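Protein NBR1 homolog (Arabidopsis thaliana, PDB 6TGS) acts as an autophagic substrate and probably as a receptor for ubiquitinated proteins, its N-terminal PB1 domain mediating homodimerization. Local coordinates at residues Leu33-Leu38 with Asn72-Val77; Arg19-Pro24 with Lys39-Ala44; Leu56-Ser59 with Val65-Leu68. The protein carries 3 engineered substitutions. One frame throughout, in Å; residues are numbered along the deposited sequence.

How the contacts relate
The three contacts join helices to the mixed sheet of the PB1 domain and to each other, and pair two of its strands. Contacts 1 and 2 share helix 35-46: its first turn meets helix 71-79 in contact 1, and its middle lies against strand 17-23 at the surface in contact 2. Both rest on apolar atoms, sulfur and methyl groups in the partly buried contact 1, a lysine methylene over a phenylalanine ring in contact 2. Contact 3, also partly buried, is instead held by backbone hydrogen bonds, with a buried tyrosine ring on one face. The contacts also touch: Leu-38 packs on Phe-21, joining contacts 1 and 2, and Met-35 packs on Leu-56, joining contacts 1 and 3.

Contact 1. Residues Leu33-Leu38 with Asn72-Val77; sequences LEMAGL and NDLFDV
Leu-74 holds CG at a chi1 of -91°, off a staggered position, and extends CD1 anti to CA (chi2 172°), which drives that methyl out from helix 72-77 toward Met-35 at the start of the other helix. Met-35 answers with a chain folded at both chi2 and chi3, a shape that lays its sulfur against the leucine tip. The SD of Met-35 is 3.3 Å from CD1 of Leu-74, a tight approach, while the preceding CG of Met-35 lies 3.7 Å from the same methyl. The two side chains meet at a slant, with Met-35 SD also 3.8 Å from the Leu-74 branch point CG. The backbone contributes as well: Glu-34 C stands 3.8 Å from Leu-74 CD1, and these two residues have the nearest CA atoms of the two segments. In the ubiquitin-like beta-grasp fold of this PB1 domain, the contact joins the first turn of the long helix 35-46 to the second helix, 71-79, which follows the hairpin strands. Asp-71, just ahead of the second segment, adds a polar tie between the helices by accepting a hydrogen bond from Met-35 N through its OD1. Deeper in, Leu-38 brings its CD2 to 4.1 Å from Leu-74 CD1, a looser apolar touch on the buried side. Leu-38 itself settles on Ile-87 of strand 84-90, and the side chain of Met-35 also rests on Leu-56 and Leu-68.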
ATOM      1  N   LEU A  33      -1.977   1.566   9.776  0.60 38.64           N
ATOM      2  CA  LEU A  33      -1.615   2.515   8.734  0.60 36.40           C
ATOM      3  C   LEU A  33      -2.871   2.953   7.996  0.60 36.75           C
ATOM      4  O   LEU A  33      -3.752   2.131   7.719  0.60 33.43           O
ATOM      5  CB  LEU A  33      -0.611   1.901   7.748  0.60 34.43           C
ATOM      6  CG  LEU A  33       0.140   2.869   6.828  0.60 29.62           C
ATOM      7  CD1 LEU A  33       1.049   3.784   7.627  0.60 27.93           C
ATOM      8  CD2 LEU A  33       0.947   2.106   5.797  0.60 28.07           C
ATOM      9  N   GLU A  34      -2.948   4.243   7.685  0.60 33.69           N
ATOM     10  CA  GLU A  34      -4.007   4.815   6.864  0.60 31.90           C
ATOM     11  C   GLU A  34      -3.398   5.383   5.583  0.60 30.88           C
ATOM     12  O   GLU A  34      -2.173   5.411   5.408  0.60 26.81           O
ATOM     13  CB  GLU A  34      -4.780   5.893   7.633  0.60 33.79           C
ATOM     14  CG  GLU A  34      -3.906   7.019   8.163  0.60 35.57           C
ATOM     15  CD  GLU A  34      -4.624   8.351   8.188  0.60 40.91           C
ATOM     16  OE1 GLU A  34      -5.100   8.793   7.119  0.60 38.69           O
ATOM     17  OE2 GLU A  34      -4.715   8.959   9.277  0.60 52.51           O
ATOM     18  N   MET A  35      -4.275   5.856   4.691  1.00 28.48           N
ATOM     19  CA  MET A  35      -3.834   6.268   3.363  1.00 26.02           C
ATOM     20  C   MET A  35      -2.851   7.428   3.437  1.00 28.00           C
ATOM     21  O   MET A  35      -1.883   7.473   2.671  1.00 23.85           O
ATOM     22  CB  MET A  35      -5.038   6.631   2.489  1.00 27.97           C
ATOM     23  CG  MET A  35      -5.765   5.413   1.876  1.00 28.34           C
ATOM     24  SD  MET A  35      -4.789   4.457   0.680  1.00 31.13           S
ATOM     25  CE  MET A  35      -4.201   5.816  -0.334  1.00 28.43           C
ATOM     26  N   ALA A  36      -3.051   8.352   4.382  1.00 22.80           N
ATOM     27  CA  ALA A  36      -2.122   9.472   4.497  1.00 26.83           C
ATOM     28  C   ALA A  36      -0.718   8.995   4.857  1.00 23.06           C
ATOM     29  O   ALA A  36       0.280   9.487   4.305  1.00 23.07           O
ATOM     30  CB  ALA A  36      -2.625  10.472   5.537  1.00 28.17           C
ATOM     31  N   GLY A  37      -0.607   8.068   5.806  1.00 23.50           N
ATOM     32  CA  GLY A  37       0.709   7.584   6.186  1.00 25.09           C
ATOM     33  C   GLY A  37       1.362   6.752   5.100  1.00 21.60           C
ATOM     34  O   GLY A  37       2.588   6.775   4.950  1.00 20.36           O
ATOM     35  N   LEU A  38       0.554   6.017   4.325  1.00 19.92           N
ATOM     36  CA  LEU A  38       1.084   5.260   3.191  1.00 16.56           C
ATOM     37  C   LEU A  38       1.652   6.200   2.138  1.00 19.68           C
ATOM     38  O   LEU A  38       2.755   5.987   1.616  1.00 17.08           O
ATOM     39  CB  LEU A  38      -0.022   4.387   2.595  1.00 18.67           C
ATOM     40  CG  LEU A  38       0.375   3.652   1.325  1.00 16.32           C
ATOM     41  CD1 LEU A  38       1.576   2.735   1.605  1.00 20.72           C
ATOM     42  CD2 LEU A  38      -0.833   2.882   0.782  1.00 23.40           C
ATOM     43  N   ASN A  72     -11.012   2.559   3.271  1.00 29.69           N
ATOM     44  CA  ASN A  72     -11.737   1.299   3.178  1.00 24.57           C
ATOM     45  C   ASN A  72     -11.005   0.292   2.302  1.00 23.01           C
ATOM     46  O   ASN A  72     -11.050  -0.916   2.574  1.00 27.07           O
ATOM     47  CB  ASN A  72     -13.150   1.540   2.647  1.00 31.03           C
ATOM     48  CG  ASN A  72     -13.987   2.371   3.596  1.00 39.35           C
ATOM     49  OD1 ASN A  72     -14.046   2.090   4.793  1.00 40.50           O
ATOM     50  ND2 ASN A  72     -14.643   3.399   3.069  1.00 47.46           N
ATOM     51  N   ASP A  73     -10.336   0.762   1.245  1.00 22.03           N
ATOM     52  CA  ASP A  73      -9.531  -0.127   0.416  1.00 20.81           C
ATOM     53  C   ASP A  73      -8.358  -0.715   1.197  1.00 21.65           C
ATOM     54  O   ASP A  73      -7.966  -1.860   0.956  1.00 21.44           O
ATOM     55  CB  ASP A  73      -8.999   0.616  -0.806  1.00 26.00           C
ATOM     56  CG  ASP A  73     -10.099   1.205  -1.648  1.00 30.00           C
ATOM     57  OD1 ASP A  73     -11.053   0.466  -1.990  1.00 27.40           O
ATOM     58  OD2 ASP A  73     -10.003   2.398  -1.975  1.00 25.13           O
ATOM     59  N   LEU A  74      -7.759   0.075   2.088  1.00 23.41           N
ATOM     60  CA  LEU A  74      -6.638  -0.443   2.875  1.00 25.87           C
ATOM     61  C   LEU A  74      -7.128  -1.357   3.982  1.00 31.93           C
ATOM     62  O   LEU A  74      -6.499  -2.385   4.277  1.00 36.20           O
ATOM     63  CB  LEU A  74      -5.813   0.702   3.458  1.00 33.87           C
ATOM     64  CG  LEU A  74      -4.647   1.191   2.614  1.00 35.56           C
ATOM     65  CD1 LEU A  74      -4.075   2.460   3.253  1.00 48.77           C
ATOM     66  CD2 LEU A  74      -3.602   0.092   2.491  1.00 38.17           C
ATOM     67  N   PHE A  75      -8.238  -0.994   4.629  1.00 35.99           N
ATOM     68  CA  PHE A  75      -8.875  -1.877   5.597  1.00 38.58           C
ATOM     69  C   PHE A  75      -9.152  -3.243   4.987  1.00 43.02           C
ATOM     70  O   PHE A  75      -8.978  -4.278   5.641  1.00 37.17           O
ATOM     71  CB  PHE A  75     -10.169  -1.237   6.101  1.00 40.14           C
ATOM     72  CG  PHE A  75     -10.862  -2.009   7.188  1.00 49.72           C
ATOM     73  CD1 PHE A  75     -10.380  -2.000   8.485  1.00 58.71           C
ATOM     74  CD2 PHE A  75     -12.022  -2.712   6.921  1.00 57.99           C
ATOM     75  CE1 PHE A  75     -11.031  -2.701   9.489  1.00 59.60           C
ATOM     76  CE2 PHE A  75     -12.681  -3.405   7.929  1.00 60.28           C
ATOM     77  CZ  PHE A  75     -12.176  -3.408   9.207  1.00 64.24           C
ATOM     78  N   ASP A  76      -9.559  -3.263   3.721  1.00 30.11           N
ATOM     79  CA  ASP A  76      -9.882  -4.515   3.059  1.00 31.86           C
ATOM     80  C   ASP A  76      -8.656  -5.320   2.646  1.00 32.40           C
ATOM     81  O   ASP A  76      -8.794  -6.504   2.326  1.00 27.92           O
ATOM     82  CB  ASP A  76     -10.761  -4.243   1.849  1.00 27.34           C
ATOM     83  CG  ASP A  76     -11.764  -5.350   1.623  1.00 40.88           C
ATOM     84  OD1 ASP A  76     -12.517  -5.665   2.570  1.00 48.17           O
ATOM     85  OD2 ASP A  76     -11.798  -5.908   0.509  1.00 36.22           O
ATOM     86  N   VAL A  77      -7.457  -4.773   2.684  1.00 30.42           N
ATOM     87  CA  VAL A  77      -6.245  -5.608   2.482  1.00 32.71           C
ATOM     88  C   VAL A  77      -6.144  -6.587   3.655  1.00 40.53           C
ATOM     89  O   VAL A  77      -5.873  -7.751   3.436  1.00 41.35           O
ATOM     90  CB  VAL A  77      -4.989  -4.733   2.356  1.00 30.96           C
ATOM     91  CG1 VAL A  77      -3.717  -5.533   2.559  1.00 31.44           C
ATOM     92  CG2 VAL A  77      -4.953  -4.007   1.022  1.00 23.65           C
TER

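Contact 2. Residues Arg19-Pro24 with Lys39-Ala44; sequences RRFRVP and KEKIAA
Phe-21 and Lys-41 bring together an outer strand and the long helix of the ubiquitin-like beta-grasp fold, in which helix 35-46 packs across one face of the mixed sheet. Along the strand, Arg-19 comes first; its backbone pairs with Val-12 of the neighbouring strand 8-14, and its side chain touches Leu-45 and Phe-46 farther along the helix. Phe-21, two residues on, is the residue that meets segment 39-44. Its backbone pairs with Val-10, and its CB points to the helix. The ring is carried on a chi1 of 57°, which sets CG between the backbone N and the carbonyl carbon and turns one ring face to the Lys-41 stem. The ring also touches Val-10 and Val-12 of the sheet and Leu-38 and Leu-45 of the helix; the CD1 methyl of Leu-38 lies 4.0 Å from Phe-21 CZ. These neighbours place one end of the aromatic group in the apolar layer between sheet and helix, while the exposed Lys-41 covers one face of the ring. Val-23, next in the same facing, pairs with Leu-8 and turns to Val-10, Leu-31 and Leu-33, and at Pro-24 the chain leaves the strand, its backbone hydrogen-bonding to Asp-32. On the helix, Lys-41 sends CG out anti to its own backbone N (chi1 -175°), and a bend at chi2 then leads the chain on toward the CB end of the ring, the two side chains running in opposite senses. The aliphatic stem makes the interaction, a CH-pi contact: Lys-41 CG sits over the middle of the Phe-21 ring, 4.0 Å from its centroid and 10° off the normal.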
ATOM      1  N   ARG A  19      10.844  -1.199  -3.669  1.00 15.49           N
ATOM      2  CA  ARG A  19      11.246  -0.975  -2.286  1.00 17.54           C
ATOM      3  C   ARG A  19      10.297  -1.720  -1.366  1.00 20.78           C
ATOM      4  O   ARG A  19       9.109  -1.868  -1.665  1.00 23.20           O
ATOM      5  CB  ARG A  19      11.267   0.525  -1.940  1.00 16.30           C
ATOM      6  CG  ARG A  19      12.301   1.324  -2.740  1.00 15.86           C
ATOM      7  CD  ARG A  19      13.737   1.022  -2.263  1.00 18.22           C
ATOM      8  NE  ARG A  19      14.750   1.793  -2.997  1.00 20.44           N
ATOM      9  CZ  ARG A  19      15.393   1.326  -4.066  1.00 19.77           C
ATOM     10  NH1 ARG A  19      15.094   0.116  -4.531  1.00 19.03           N
ATOM     11  NH2 ARG A  19      16.332   2.056  -4.668  1.00 20.20           N
ATOM     12  N   ARG A  20      10.736  -2.259  -0.250  1.00 13.55           N
ATOM     13  CA  ARG A  20      10.114  -3.124   0.743  1.00 14.82           C
ATOM     14  C   ARG A  20      10.029  -2.414   2.083  1.00 16.72           C
ATOM     15  O   ARG A  20      11.015  -1.829   2.541  1.00 20.37           O
ATOM     16  CB  ARG A  20      10.926  -4.414   0.907  1.00 18.97           C
ATOM     17  CG  ARG A  20      10.357  -5.416   1.909  1.00 31.81           C
ATOM     18  CD  ARG A  20      11.237  -6.680   1.974  1.00 26.68           C
ATOM     19  NE  ARG A  20      10.720  -7.650   2.920  1.00 37.61           N
ATOM     20  CZ  ARG A  20      11.003  -7.631   4.213  1.00 42.79           C
ATOM     21  NH1 ARG A  20      11.786  -6.678   4.695  1.00 44.74           N
ATOM     22  NH2 ARG A  20      10.492  -8.549   5.023  1.00 54.78           N
ATOM     23  N   PHE A  21       8.975  -2.399   2.742  1.00 18.84           N
ATOM     24  CA  PHE A  21       8.898  -2.043   4.152  1.00 19.40           C
ATOM     25  C   PHE A  21       7.814  -2.895   4.795  1.00 20.89           C
ATOM     26  O   PHE A  21       7.052  -3.580   4.113  1.00 23.74           O
ATOM     27  CB  PHE A  21       8.644  -0.545   4.368  1.00 18.12           C
ATOM     28  CG  PHE A  21       7.403  -0.030   3.709  1.00 19.99           C
ATOM     29  CD1 PHE A  21       7.444   0.432   2.412  1.00 21.41           C
ATOM     30  CD2 PHE A  21       6.201   0.028   4.403  1.00 23.13           C
ATOM     31  CE1 PHE A  21       6.306   0.930   1.797  1.00 23.78           C
ATOM     32  CE2 PHE A  21       5.054   0.536   3.795  1.00 24.69           C
ATOM     33  CZ  PHE A  21       5.118   0.982   2.486  1.00 20.30           C
ATOM     34  N   ARG A  22       7.742  -2.861   6.119  1.00 22.91           N
ATOM     35  CA  ARG A  22       6.765  -3.680   6.824  1.00 24.79           C
ATOM     36  C   ARG A  22       5.834  -2.796   7.635  1.00 23.16           C
ATOM     37  O   ARG A  22       6.243  -1.769   8.185  1.00 26.18           O
ATOM     38  CB  ARG A  22       7.449  -4.701   7.737  1.00 25.90           C
ATOM     39  CG  ARG A  22       8.388  -5.642   7.001  1.00 27.23           C
ATOM     40  CD  ARG A  22       8.579  -6.953   7.754  1.00 38.86           C
ATOM     41  NE  ARG A  22       8.969  -6.745   9.146  1.00 37.78           N
ATOM     42  CZ  ARG A  22       8.780  -7.635  10.113  1.00 41.75           C
ATOM     43  NH1 ARG A  22       8.204  -8.799   9.845  1.00 34.79           N
ATOM     44  NH2 ARG A  22       9.162  -7.360  11.352  1.00 41.19           N
ATOM     45  N   VAL A  23       4.572  -3.213   7.716  1.00 26.26           N
ATOM     46  CA  VAL A  23       3.526  -2.440   8.357  1.00 27.81           C
ATOM     47  C   VAL A  23       2.976  -3.273   9.513  1.00 27.46           C
ATOM     48  O   VAL A  23       2.506  -4.393   9.290  1.00 30.82           O
ATOM     49  CB  VAL A  23       2.395  -2.066   7.387  1.00 29.40           C
ATOM     50  CG1 VAL A  23       1.290  -1.362   8.147  1.00 33.58           C
ATOM     51  CG2 VAL A  23       2.934  -1.181   6.265  1.00 27.81           C
ATOM     52  N   PRO A  24       3.022  -2.778  10.745  1.00 31.68           N
ATOM     53  CA  PRO A  24       2.474  -3.549  11.866  1.00 42.30           C
ATOM     54  C   PRO A  24       0.966  -3.713  11.757  1.00 42.92           C
ATOM     55  O   PRO A  24       0.258  -2.876  11.193  1.00 34.49           O
ATOM     56  CB  PRO A  24       2.858  -2.711  13.093  1.00 38.16           C
ATOM     57  CG  PRO A  24       3.045  -1.326  12.562  1.00 41.72           C
ATOM     58  CD  PRO A  24       3.610  -1.503  11.181  1.00 34.84           C
ATOM     59  N   LYS A  39       0.903   7.252   1.810  1.00 17.53           N
ATOM     60  CA  LYS A  39       1.386   8.208   0.825  1.00 16.48           C
ATOM     61  C   LYS A  39       2.653   8.901   1.313  1.00 15.23           C
ATOM     62  O   LYS A  39       3.558   9.184   0.521  1.00 18.81           O
ATOM     63  CB  LYS A  39       0.273   9.214   0.498  1.00 18.08           C
ATOM     64  CG  LYS A  39      -0.803   8.599  -0.377  1.00 22.03           C
ATOM     65  CD  LYS A  39      -1.888   9.582  -0.748  1.00 27.79           C
ATOM     66  CE  LYS A  39      -1.388  10.581  -1.780  1.00 25.90           C
ATOM     67  NZ  LYS A  39      -2.479  11.503  -2.231  1.00 28.76           N
ATOM     68  N   GLU A  40       2.734   9.194   2.613  1.00 16.40           N
ATOM     69  CA  GLU A  40       3.915   9.872   3.136  1.00 15.29           C
ATOM     70  C   GLU A  40       5.138   8.968   3.066  1.00 15.48           C
ATOM     71  O   GLU A  40       6.249   9.428   2.798  1.00 19.16           O
ATOM     72  CB  GLU A  40       3.659  10.329   4.571  1.00 19.99           C
ATOM     73  CG  GLU A  40       2.671  11.498   4.646  1.00 21.24           C
ATOM     74  CD  GLU A  40       2.119  11.709   6.051  1.00 35.78           C
ATOM     75  OE1 GLU A  40       2.413  10.892   6.944  1.00 37.22           O
ATOM     76  OE2 GLU A  40       1.374  12.690   6.258  1.00 35.38           O
ATOM     77  N   LYS A  41       4.948   7.681   3.332  1.00 16.97           N
ATOM     78  CA  LYS A  41       6.064   6.754   3.236  1.00 14.98           C
ATOM     79  C   LYS A  41       6.518   6.620   1.789  1.00 16.45           C
ATOM     80  O   LYS A  41       7.711   6.698   1.489  1.00 17.10           O
ATOM     81  CB  LYS A  41       5.643   5.406   3.828  1.00 16.95           C
ATOM     82  CG  LYS A  41       6.766   4.390   3.897  1.00 18.20           C
ATOM     83  CD  LYS A  41       7.684   4.687   5.091  1.00 27.93           C
ATOM     84  CE  LYS A  41       8.780   3.653   5.204  1.00 28.95           C
ATOM     85  NZ  LYS A  41       9.389   3.670   6.570  1.00 31.29           N
ATOM     86  N   ILE A  42       5.570   6.471   0.863  1.00 15.00           N
ATOM     87  CA  ILE A  42       5.933   6.339  -0.541  1.00 13.26           C
ATOM     88  C   ILE A  42       6.625   7.600  -1.047  1.00 18.66           C
ATOM     89  O   ILE A  42       7.608   7.526  -1.793  1.00 16.33           O
ATOM     90  CB  ILE A  42       4.686   5.985  -1.371  1.00 16.44           C
ATOM     91  CG1 ILE A  42       4.274   4.531  -1.079  1.00 17.47           C
ATOM     92  CG2 ILE A  42       4.969   6.178  -2.850  1.00 17.29           C
ATOM     93  CD1 ILE A  42       2.839   4.154  -1.605  1.00 16.86           C
ATOM     94  N   ALA A  43       6.145   8.776  -0.631  1.00 16.03           N
ATOM     95  CA  ALA A  43       6.788  10.032  -1.014  1.00 16.00           C
ATOM     96  C   ALA A  43       8.231  10.096  -0.521  1.00 18.36           C
ATOM     97  O   ALA A  43       9.127  10.532  -1.250  1.00 18.68           O
ATOM     98  CB  ALA A  43       5.980  11.216  -0.465  1.00 18.18           C
ATOM     99  N   ALA A  44       8.472   9.681   0.720  1.00 20.29           N
ATOM    100  CA  ALA A  44       9.838   9.690   1.246  1.00 20.24           C
ATOM    101  C   ALA A  44      10.742   8.727   0.478  1.00 18.80           C
ATOM    102  O   ALA A  44      11.935   9.008   0.270  1.00 25.33           O
ATOM    103  CB  ALA A  44       9.820   9.345   2.734  1.00 23.48           C
TER

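Contact 3. Residues Leu56-Ser59 with Val65-Leu68; sequences LTYS and VVAL
Tyr-58 and Val-66 form a hydrogen-bonded antiparallel pair, gripped by two backbone bonds. The amide N of Val-66 donates to Tyr-58 O at 2.8 Å, almost straight (172° at the hydrogen), and Tyr-58 N donates in return to Val-66 O at 2.9 Å, meeting it in the carbonyl plane. A third bond, from Leu-68 N to Leu-56 O at 2.8 Å, carries the ladder one step beyond. Beside it, a water accepts from Leu-56 N at 2.8 Å and lies within hydrogen-bonding distance of Leu-68 O, bridging the two segments. Between the direct bonds, CA atoms add weaker CA-H...O contacts to the same carbonyls, Thr-57 CA approaching Val-66 O at 3.2 Å.

Beyond the backbone, the two faces of the hairpin differ. On the face bearing Tyr-58 and Val-66, the tyrosine CG sits between its backbone N and carbonyl carbon (chi1 68°), which lays the ring over the valine, whose CB is 3.6 Å from the ring centroid in a CH-pi contact displaced toward the rim. The valine methyls reach that rim, CG1 near CE2 and CG2 near CZ. The ring is also met edge-on, in its own plane, by Leu-68 CD2, 3.7 Å from Tyr-58 CE2. Val-77 of helix 71-79 and Leu-85 of the adjacent strand pack on Tyr-58 too, which helps to bury it. On the face bearing Thr-57, Val-65 and Ala-67, Val-65 turns CG1 toward the threonine, 3.6 Å from Thr-57 CB. Through Thr-57 and Asn-88 the hairpin is hydrogen-bonded to strand 84-90, and strand 65-67 is the outermost strand on that side of the sheet: an antiparallel beta hairpin of the ubiquitin-like beta-grasp, here in its PB1 form.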
ATOM      1  N   LEU A  56      -2.267   4.339  -6.852  1.00 16.32           N
ATOM      2  CA  LEU A  56      -1.691   3.240  -6.086  1.00 18.71           C
ATOM      3  C   LEU A  56      -2.539   2.007  -6.363  1.00 18.59           C
ATOM      4  O   LEU A  56      -3.715   1.973  -5.989  1.00 18.92           O
ATOM      5  CB  LEU A  56      -1.668   3.571  -4.596  1.00 19.64           C
ATOM      6  CG  LEU A  56      -1.002   4.914  -4.257  1.00 22.15           C
ATOM      7  CD1 LEU A  56      -1.041   5.194  -2.746  1.00 24.66           C
ATOM      8  CD2 LEU A  56       0.420   4.900  -4.771  1.00 16.79           C
ATOM      9  N   THR A  57      -1.968   1.019  -7.061  1.00 14.10           N
ATOM     10  CA  THR A  57      -2.744  -0.141  -7.483  1.00 15.46           C
ATOM     11  C   THR A  57      -2.052  -1.438  -7.092  1.00 20.21           C
ATOM     12  O   THR A  57      -0.823  -1.494  -6.997  1.00 18.19           O
ATOM     13  CB  THR A  57      -2.977  -0.145  -9.009  1.00 20.25           C
ATOM     14  OG1 THR A  57      -1.732  -0.023  -9.708  1.00 21.55           O
ATOM     15  CG2 THR A  57      -3.912   1.011  -9.402  1.00 18.63           C
ATOM     16  N   TYR A  58      -2.840  -2.491  -6.875  1.00 14.85           N
ATOM     17  CA  TYR A  58      -2.286  -3.835  -6.797  1.00 15.25           C
ATOM     18  C   TYR A  58      -3.141  -4.792  -7.607  1.00 17.59           C
ATOM     19  O   TYR A  58      -4.299  -4.501  -7.901  1.00 17.22           O
ATOM     20  CB  TYR A  58      -2.157  -4.328  -5.352  1.00 17.58           C
ATOM     21  CG  TYR A  58      -3.427  -4.597  -4.571  1.00 17.86           C
ATOM     22  CD1 TYR A  58      -3.989  -5.878  -4.531  1.00 18.26           C
ATOM     23  CD2 TYR A  58      -4.021  -3.592  -3.804  1.00 19.33           C
ATOM     24  CE1 TYR A  58      -5.119  -6.139  -3.767  1.00 17.69           C
ATOM     25  CE2 TYR A  58      -5.146  -3.843  -3.038  1.00 21.17           C
ATOM     26  CZ  TYR A  58      -5.695  -5.124  -3.032  1.00 25.20           C
ATOM     27  OH  TYR A  58      -6.820  -5.383  -2.275  1.00 25.47           O
ATOM     28  N   SER A  59      -2.542  -5.919  -8.011  1.00 16.69           N
ATOM     29  CA  SER A  59      -3.257  -6.934  -8.786  1.00 16.45           C
ATOM     30  C   SER A  59      -3.761  -8.027  -7.861  1.00 20.76           C
ATOM     31  O   SER A  59      -2.968  -8.678  -7.168  1.00 25.36           O
ATOM     32  CB  SER A  59      -2.389  -7.527  -9.900  1.00 23.92           C
ATOM     33  OG  SER A  59      -1.820  -6.515 -10.707  1.00 25.16           O
ATOM     34  N   VAL A  65      -7.513  -5.482 -11.077  1.00 17.51           N
ATOM     35  CA  VAL A  65      -6.665  -4.513 -10.374  1.00 13.40           C
ATOM     36  C   VAL A  65      -7.496  -3.808  -9.321  1.00 17.32           C
ATOM     37  O   VAL A  65      -8.647  -3.424  -9.570  1.00 18.45           O
ATOM     38  CB  VAL A  65      -6.048  -3.505 -11.365  1.00 15.25           C
ATOM     39  CG1 VAL A  65      -5.402  -2.296 -10.639  1.00 15.39           C
ATOM     40  CG2 VAL A  65      -5.018  -4.191 -12.244  1.00 19.51           C
ATOM     41  N   VAL A  66      -6.908  -3.606  -8.140  1.00 13.48           N
ATOM     42  CA  VAL A  66      -7.506  -2.858  -7.049  1.00 13.91           C
ATOM     43  C   VAL A  66      -6.800  -1.513  -6.935  1.00 19.69           C
ATOM     44  O   VAL A  66      -5.569  -1.461  -6.812  1.00 17.70           O
ATOM     45  CB  VAL A  66      -7.401  -3.615  -5.719  1.00 14.15           C
ATOM     46  CG1 VAL A  66      -8.034  -2.783  -4.609  1.00 20.42           C
ATOM     47  CG2 VAL A  66      -7.995  -5.023  -5.798  1.00 17.85           C
ATOM     48  N   ALA A  67      -7.565  -0.429  -6.959  1.00 16.42           N
ATOM     49  CA  ALA A  67      -7.005   0.897  -6.701  1.00 17.20           C
ATOM     50  C   ALA A  67      -7.203   1.281  -5.243  1.00 20.39           C
ATOM     51  O   ALA A  67      -8.329   1.264  -4.732  1.00 25.34           O
ATOM     52  CB  ALA A  67      -7.641   1.952  -7.595  1.00 19.69           C
ATOM     53  N   LEU A  68      -6.114   1.660  -4.589  1.00 16.40           N
ATOM     54  CA  LEU A  68      -6.177   2.167  -3.223  1.00 14.37           C
ATOM     55  C   LEU A  68      -6.534   3.642  -3.309  1.00 22.94           C
ATOM     56  O   LEU A  68      -5.676   4.489  -3.586  1.00 25.60           O
ATOM     57  CB  LEU A  68      -4.850   1.943  -2.509  1.00 16.19           C
ATOM     58  CG  LEU A  68      -4.358   0.500  -2.436  1.00 18.58           C
ATOM     59  CD1 LEU A  68      -2.949   0.494  -1.817  1.00 23.02           C
ATOM     60  CD2 LEU A  68      -5.303  -0.372  -1.628  1.00 21.31           C
TER
HETATM   61  O   HOH W   1      -4.853   5.204  -6.185  1.00 26.00           O